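Local coordinates for 3-oxoacyl-[acyl-carrier-protein] synthase 3 (Micrococcus luteus NCTC 2665, PDB 4EWP), which catalyses the first condensation of fatty acid synthesis, joining an acyl-CoA primer to malonyl-ACP as a beta-ketoacyl-ACP synthase III, at the interface of chains A and B. Coordinates in Å, arbitrary orientation; residue numbers count along the deposited sequence, not the author numbering. Chains: chain A/B, 3-oxoacyl-[acyl-carrier-protein] synthase 3.

Contact 1: the interface of chains A and B. Residues chain A 100, 117-120; chain B 118-120.
The backbone N of B:Ser120 donates to the carbonyl O of A:Asp118 at 2.8 Å. The N-H points almost straight at the oxygen, 163° at the hydrogen. The twin bond runs from A:Ser120 N to B:Asp118 O at 2.9 Å. Together they pair strand 116-120 of each chain antiparallel, with A:Val119 facing B:Val119 across the two-fold axis. A third link, from B:Asp118 N to A:Ser120 O, is long and weak. This strand pairing carries the beta-sheet from one subunit into the other, as is typical of the FabH homodimer.

Beside the backbone ladder, the CB atoms of A:Asp118 and B:Ser120 sit next to each other at 3.9 Å. A:Tyr117 lies obliquely to B:Val119. The ring carbon CD1 of A:Tyr117 meets both methyls of B:Val119, with CG1 at 4.1 Å. The tyrosine CG stands between its own backbone N and carbonyl carbon (chi1 62°), which turns the ring toward this valine.

A water extends the link past the end of the strand pair. Water 1 lies 2.8 Å from the hydroxyl OG of A:Ser100. The same water 1 lies 2.7 Å from the carbonyl O of B:Ser120.

Contact 2: the interface of chains A and B. Residues chain A 97-98; chain B 92, 120, 122, 202, 236, 338.
The loop holding A:Ala97 and A:Thr98 enters chain B between the loop at B:Val92, the end of strand 200-202 at B:Met202 and the start of strand 236-238 at B:Leu236. A:Thr98 is the inserted side chain. Its methyl CG2 meets B:Leu236 CD1 at 3.5 Å, the two side chains crossing at about a right angle. The sulfur SD of B:Met202 flanks A:Thr98 CG2 at 4.1 Å, reached by a chain bent at chi2 and chi3. From roughly the opposite side, B:Val92 CG1 packs 4.0 Å from CB of A:Thr98.

The hydroxyl of A:Thr98 points away from the methyl's neighbours, OG1 lying opposite the backbone N (chi1 -165°). There it passes the CB atoms of B:Ala122 and B:Ala338. Water 2 joins this OG1, at 2.8 Å, to the hydroxyl OG of B:Ser120. Water 3 joins A:Thr98 O to the backbone N of B:Met202, with 2.9 Å between water 3 and that N. Thus the threonine is fitted by carbon contacts at its methyl and by water at its polar atoms.

The patch centre is about 7 Å from B:Cys123, the nucleophile. As in other FabH dimers, the partner's loop probably helps wall the acyl pocket of chain B.

Contact 3: the interface of chains A and B. Residues chain A 95, 209, 233; chain B 205-207, 209-210.
The loop at A:Pro95, the loop at A:Trp233 and helix 206-219 of chain A meet the start of helix 206-219 of chain B. B:Arg210 lays its aliphatic stem over one face of the A:Trp233 indole. Its CB is 3.6 Å from the centroid of the six-membered ring, and CG is 3.5 Å from that of the five-membered ring. The guanidinium is turned 76° from the indole plane, so the contact is CH-pi rather than a flat stack. B:Gln206 CB lies at the indole edge, 4.0 Å from CH2 of A:Trp233. A glycine in place of A:Trp233 would probably leave the stem of B:Arg210 without its flat partner and open a gap beside B:Gln206.

A:Pro95 O accepts from the backbone N of B:Gln206 at 3.0 Å, nearly straight at 171°. B:Ser205 OG caps the start of this helix by accepting from B:Leu207 N. The ring of A:Pro95 rests on B:Leu207, with A:Pro95 CB 3.7 Å from B:Leu207 CG.

A:Leu209 and B:Leu209 meet tip to tip, with a tight 3.4 Å between their CD2 atoms. The two copies of helix 206-219 thus meet at their N-terminal turns, away from the paired strands of the dimer.

Contact 1: the interface of chains A and B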
loop_
_atom_site.group_PDB
_atom_site.type_symbol
_atom_site.label_atom_id
_atom_site.label_comp_id
_atom_site.label_asym_id
_atom_site.label_seq_id
_atom_site.Cartn_x
_atom_site.Cartn_y
_atom_site.Cartn_z
ATOM N N SER A 100 9.023 1.347 -1.945
ATOM C CA SER A 100 7.881 1.607 -2.798
ATOM C C SER A 100 8.264 2.350 -4.082
ATOM O O SER A 100 9.347 2.915 -4.205
ATOM C CB SER A 100 6.864 2.443 -2.041
ATOM O OG SER A 100 7.417 3.718 -1.765
ATOM N N TYR A 117 3.962 6.622 -0.332
ATOM C CA TYR A 117 3.747 5.182 -0.142
ATOM C C TYR A 117 2.918 4.580 -1.265
ATOM O O TYR A 117 2.153 5.292 -1.920
ATOM C CB TYR A 117 3.073 4.900 1.206
ATOM C CG TYR A 117 1.680 5.503 1.408
ATOM C CD1 TYR A 117 0.529 4.745 1.223
ATOM C CD2 TYR A 117 1.526 6.817 1.829
ATOM C CE1 TYR A 117 -0.739 5.299 1.435
ATOM C CE2 TYR A 117 0.278 7.366 2.044
ATOM C CZ TYR A 117 -0.843 6.612 1.855
ATOM O OH TYR A 117 -2.070 7.179 2.079
ATOM N N ASP A 118 3.068 3.275 -1.481
ATOM C CA ASP A 118 2.236 2.549 -2.440
ATOM C C ASP A 118 1.080 1.922 -1.679
ATOM O O ASP A 118 1.209 1.614 -0.490
ATOM C CB ASP A 118 3.007 1.415 -3.127
ATOM C CG ASP A 118 4.149 1.907 -4.009
ATOM O OD1 ASP A 118 4.313 3.142 -4.197
ATOM O OD2 ASP A 118 4.890 1.036 -4.523
ATOM N N VAL A 119 -0.033 1.729 -2.380
ATOM C CA VAL A 119 -1.241 1.130 -1.834
ATOM C C VAL A 119 -1.603 -0.098 -2.669
ATOM O O VAL A 119 -1.391 -0.115 -3.881
ATOM C CB VAL A 119 -2.412 2.133 -1.896
ATOM C CG1 VAL A 119 -3.739 1.417 -1.962
ATOM C CG2 VAL A 119 -2.365 3.075 -0.714
ATOM N N SER A 120 -2.111 -1.138 -2.020
ATOM C CA SER A 120 -2.552 -2.326 -2.735
ATOM C C SER A 120 -4.059 -2.491 -2.587
ATOM O O SER A 120 -4.548 -2.962 -1.543
ATOM C CB SER A 120 -1.850 -3.585 -2.222
ATOM O OG SER A 120 -2.236 -4.731 -2.975
ATOM N N ASP B 118 -3.283 -2.822 1.675
ATOM C CA ASP B 118 -1.890 -2.911 2.125
ATOM C C ASP B 118 -1.154 -1.626 1.794
ATOM O O ASP B 118 -1.365 -1.022 0.731
ATOM C CB ASP B 118 -1.135 -4.058 1.437
ATOM C CG ASP B 118 -1.578 -5.441 1.904
ATOM O OD1 ASP B 118 -2.444 -5.546 2.809
ATOM O OD2 ASP B 118 -1.046 -6.430 1.345
ATOM N N VAL B 119 -0.277 -1.215 2.698
ATOM C CA VAL B 119 0.524 -0.025 2.483
ATOM C C VAL B 119 1.972 -0.456 2.363
ATOM O O VAL B 119 2.411 -1.340 3.104
ATOM C CB VAL B 119 0.388 0.919 3.670
ATOM C CG1 VAL B 119 1.609 1.810 3.803
ATOM C CG2 VAL B 119 -0.900 1.728 3.559
ATOM N N SER B 120 2.715 0.164 1.445
ATOM C CA SER B 120 4.147 -0.107 1.314
ATOM C C SER B 120 5.019 1.069 1.775
ATOM O O SER B 120 5.168 2.073 1.060
ATOM C CB SER B 120 4.505 -0.510 -0.119
ATOM O OG SER B 120 5.895 -0.814 -0.221
HETATM O O HOH W 1 6.913 4.176 0.995
#

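Contact 2: the interface of chains A and B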
loop_
_atom_site.group_PDB
_atom_site.type_symbol
_atom_site.label_atom_id
_atom_site.label_comp_id
_atom_site.label_asym_id
_atom_site.label_seq_id
_atom_site.Cartn_x
_atom_site.Cartn_y
_atom_site.Cartn_z
ATOM N N ALA A 97 9.384 -5.895 -3.711
ATOM C CA ALA A 97 8.692 -5.928 -2.434
ATOM C C ALA A 97 8.886 -4.576 -1.724
ATOM O O ALA A 97 7.944 -4.015 -1.162
ATOM C CB ALA A 97 9.202 -7.078 -1.589
ATOM N N THR A 98 10.097 -4.034 -1.800
ATOM C CA THR A 98 10.432 -2.785 -1.121
ATOM C C THR A 98 11.723 -2.245 -1.725
ATOM O O THR A 98 12.518 -3.005 -2.272
ATOM C CB THR A 98 10.654 -3.034 0.391
ATOM O OG1 THR A 98 10.630 -1.787 1.105
ATOM C CG2 THR A 98 11.987 -3.755 0.624
ATOM N N VAL B 92 5.679 -5.657 3.569
ATOM C CA VAL B 92 6.282 -5.755 2.243
ATOM C C VAL B 92 6.631 -7.202 1.923
ATOM O O VAL B 92 7.274 -7.474 0.907
ATOM C CB VAL B 92 7.563 -4.894 2.091
ATOM C CG1 VAL B 92 7.283 -3.431 2.414
ATOM C CG2 VAL B 92 8.682 -5.448 2.957
ATOM N N SER B 120 2.715 0.164 1.445
ATOM C CA SER B 120 4.147 -0.107 1.314
ATOM C C SER B 120 5.019 1.069 1.775
ATOM O O SER B 120 5.168 2.073 1.060
ATOM C CB SER B 120 4.505 -0.510 -0.119
ATOM O OG SER B 120 5.895 -0.814 -0.221
ATOM N N ALA B 122 7.809 0.183 4.223
ATOM C CA ALA B 122 8.952 -0.444 4.842
ATOM C C ALA B 122 8.838 -0.344 6.364
ATOM O O ALA B 122 7.742 -0.530 6.915
ATOM C CB ALA B 122 10.231 0.196 4.311
ATOM N N MET B 202 16.203 -4.492 -2.337
ATOM C CA MET B 202 16.396 -5.888 -2.694
ATOM C C MET B 202 17.605 -6.014 -3.602
ATOM O O MET B 202 17.996 -5.050 -4.256
ATOM C CB MET B 202 15.168 -6.433 -3.415
ATOM C CG MET B 202 13.875 -6.172 -2.687
ATOM S SD MET B 202 13.818 -6.970 -1.079
ATOM C CE MET B 202 13.537 -8.681 -1.531
ATOM N N LEU B 236 16.618 -8.994 0.803
ATOM C CA LEU B 236 16.860 -7.696 1.387
ATOM C C LEU B 236 18.348 -7.483 1.663
ATOM O O LEU B 236 19.064 -8.406 2.066
ATOM C CB LEU B 236 16.080 -7.609 2.687
ATOM C CG LEU B 236 15.288 -6.367 3.081
ATOM C CD1 LEU B 236 14.713 -5.643 1.880
ATOM C CD2 LEU B 236 14.186 -6.782 4.062
ATOM N N ALA B 338 13.446 1.673 4.374
ATOM C CA ALA B 338 13.750 1.714 2.939
ATOM C C ALA B 338 12.841 2.690 2.163
ATOM O O ALA B 338 11.644 2.761 2.406
ATOM C CB ALA B 338 13.666 0.319 2.351
HETATM O O HOH W 2 8.333 -0.197 1.292
HETATM O O HOH W 3 14.432 -2.970 -4.065
HETATM O O HOH W 4 6.663 -1.860 -3.157
#

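Contact 3: the interface of chains A and B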
loop_
_atom_site.group_PDB
_atom_site.type_symbol
_atom_site.label_atom_id
_atom_site.label_comp_id
_atom_site.label_asym_id
_atom_site.label_seq_id
_atom_site.Cartn_x
_atom_site.Cartn_y
_atom_site.Cartn_z
ATOM N N PRO A 95 7.750 -4.352 -9.478
ATOM C CA PRO A 95 8.450 -5.620 -9.210
ATOM C C PRO A 95 9.485 -5.561 -8.093
ATOM O O PRO A 95 10.570 -6.126 -8.226
ATOM C CB PRO A 95 9.161 -5.908 -10.535
ATOM C CG PRO A 95 9.415 -4.563 -11.113
ATOM C CD PRO A 95 8.233 -3.709 -10.714
ATOM N N LEU A 209 7.569 -20.027 -6.533
ATOM C CA LEU A 209 8.635 -19.634 -7.434
ATOM C C LEU A 209 9.961 -19.641 -6.673
ATOM O O LEU A 209 10.932 -20.235 -7.133
ATOM C CB LEU A 209 8.324 -18.263 -8.054
ATOM C CG LEU A 209 9.354 -17.572 -8.953
ATOM C CD1 LEU A 209 9.696 -18.430 -10.157
ATOM C CD2 LEU A 209 8.847 -16.189 -9.404
ATOM N N TRP A 233 6.286 -18.240 -13.255
ATOM C CA TRP A 233 6.064 -16.835 -12.937
ATOM C C TRP A 233 4.565 -16.643 -12.699
ATOM O O TRP A 233 3.755 -16.970 -13.557
ATOM C CB TRP A 233 6.549 -15.950 -14.083
ATOM C CG TRP A 233 6.248 -14.484 -13.904
ATOM C CD1 TRP A 233 5.354 -13.731 -14.621
ATOM C CD2 TRP A 233 6.837 -13.595 -12.945
ATOM N NE1 TRP A 233 5.363 -12.429 -14.172
ATOM C CE2 TRP A 233 6.261 -12.321 -13.143
ATOM C CE3 TRP A 233 7.803 -13.749 -11.947
ATOM C CZ2 TRP A 233 6.619 -11.212 -12.377
ATOM C CZ3 TRP A 233 8.154 -12.644 -11.185
ATOM C CH2 TRP A 233 7.561 -11.393 -11.405
ATOM N N SER B 205 15.563 -6.931 -9.174
ATOM C CA SER B 205 14.142 -6.900 -9.515
ATOM C C SER B 205 13.533 -8.291 -9.612
ATOM O O SER B 205 14.212 -9.244 -10.010
ATOM C CB SER B 205 13.968 -6.201 -10.863
ATOM O OG SER B 205 12.642 -6.322 -11.335
ATOM N N GLN B 206 12.250 -8.404 -9.269
ATOM C CA GLN B 206 11.530 -9.658 -9.482
ATOM C C GLN B 206 11.494 -10.030 -10.954
ATOM O O GLN B 206 11.359 -11.204 -11.299
ATOM C CB GLN B 206 10.109 -9.576 -8.952
ATOM C CG GLN B 206 10.010 -9.408 -7.460
ATOM C CD GLN B 206 8.617 -9.022 -7.025
ATOM O OE1 GLN B 206 7.648 -9.221 -7.760
ATOM N NE2 GLN B 206 8.504 -8.463 -5.822
ATOM N N LEU B 207 11.618 -9.034 -11.826
ATOM C CA LEU B 207 11.580 -9.294 -13.259
ATOM C C LEU B 207 12.786 -10.135 -13.716
ATOM O O LEU B 207 12.678 -10.922 -14.662
ATOM C CB LEU B 207 11.485 -7.981 -14.054
ATOM C CG LEU B 207 10.236 -7.108 -13.864
ATOM C CD1 LEU B 207 10.129 -6.045 -14.965
ATOM C CD2 LEU B 207 8.967 -7.936 -13.832
ATOM N N LEU B 209 14.175 -12.455 -12.027
ATOM C CA LEU B 209 13.714 -13.783 -11.657
ATOM C C LEU B 209 12.780 -14.319 -12.747
ATOM O O LEU B 209 12.970 -15.434 -13.242
ATOM C CB LEU B 209 13.008 -13.726 -10.305
ATOM C CG LEU B 209 12.358 -14.967 -9.718
ATOM C CD1 LEU B 209 13.370 -16.091 -9.523
ATOM C CD2 LEU B 209 11.669 -14.601 -8.404
ATOM N N ARG B 210 11.791 -13.510 -13.136
ATOM C CA ARG B 210 10.873 -13.888 -14.214
ATOM C C ARG B 210 11.609 -14.291 -15.487
ATOM O O ARG B 210 11.343 -15.352 -16.053
ATOM C CB ARG B 210 9.880 -12.761 -14.535
ATOM C CG ARG B 210 8.954 -13.105 -15.715
ATOM C CD ARG B 210 8.322 -11.884 -16.364
ATOM N NE ARG B 210 9.286 -11.023 -17.055
ATOM C CZ ARG B 210 9.040 -9.756 -17.376
ATOM N NH1 ARG B 210 9.959 -9.021 -17.993
ATOM N NH2 ARG B 210 7.874 -9.214 -17.059
#

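Contacts 1 and 2 lie about 10 Å apart between the centres of their C-alpha atoms and share B:Ser120. That serine belongs to the paired strand 116-120 and also borders the partner's loop, linked to it through waters. Contact 3 is about 15 Å from contact 2 and about 19 Å from contact 1. The chain A segment through A:Pro95, A:Ala97, A:Thr98 and A:Ser100 touches the partner in all three contacts. The centre of contact 3 is about 22 Å from B:Cys123, and its contacts are mostly apolar, so it probably serves to hold the dimer together. Two-fold symmetry repeats every contact, so dimerisation probably shapes both active sites alike.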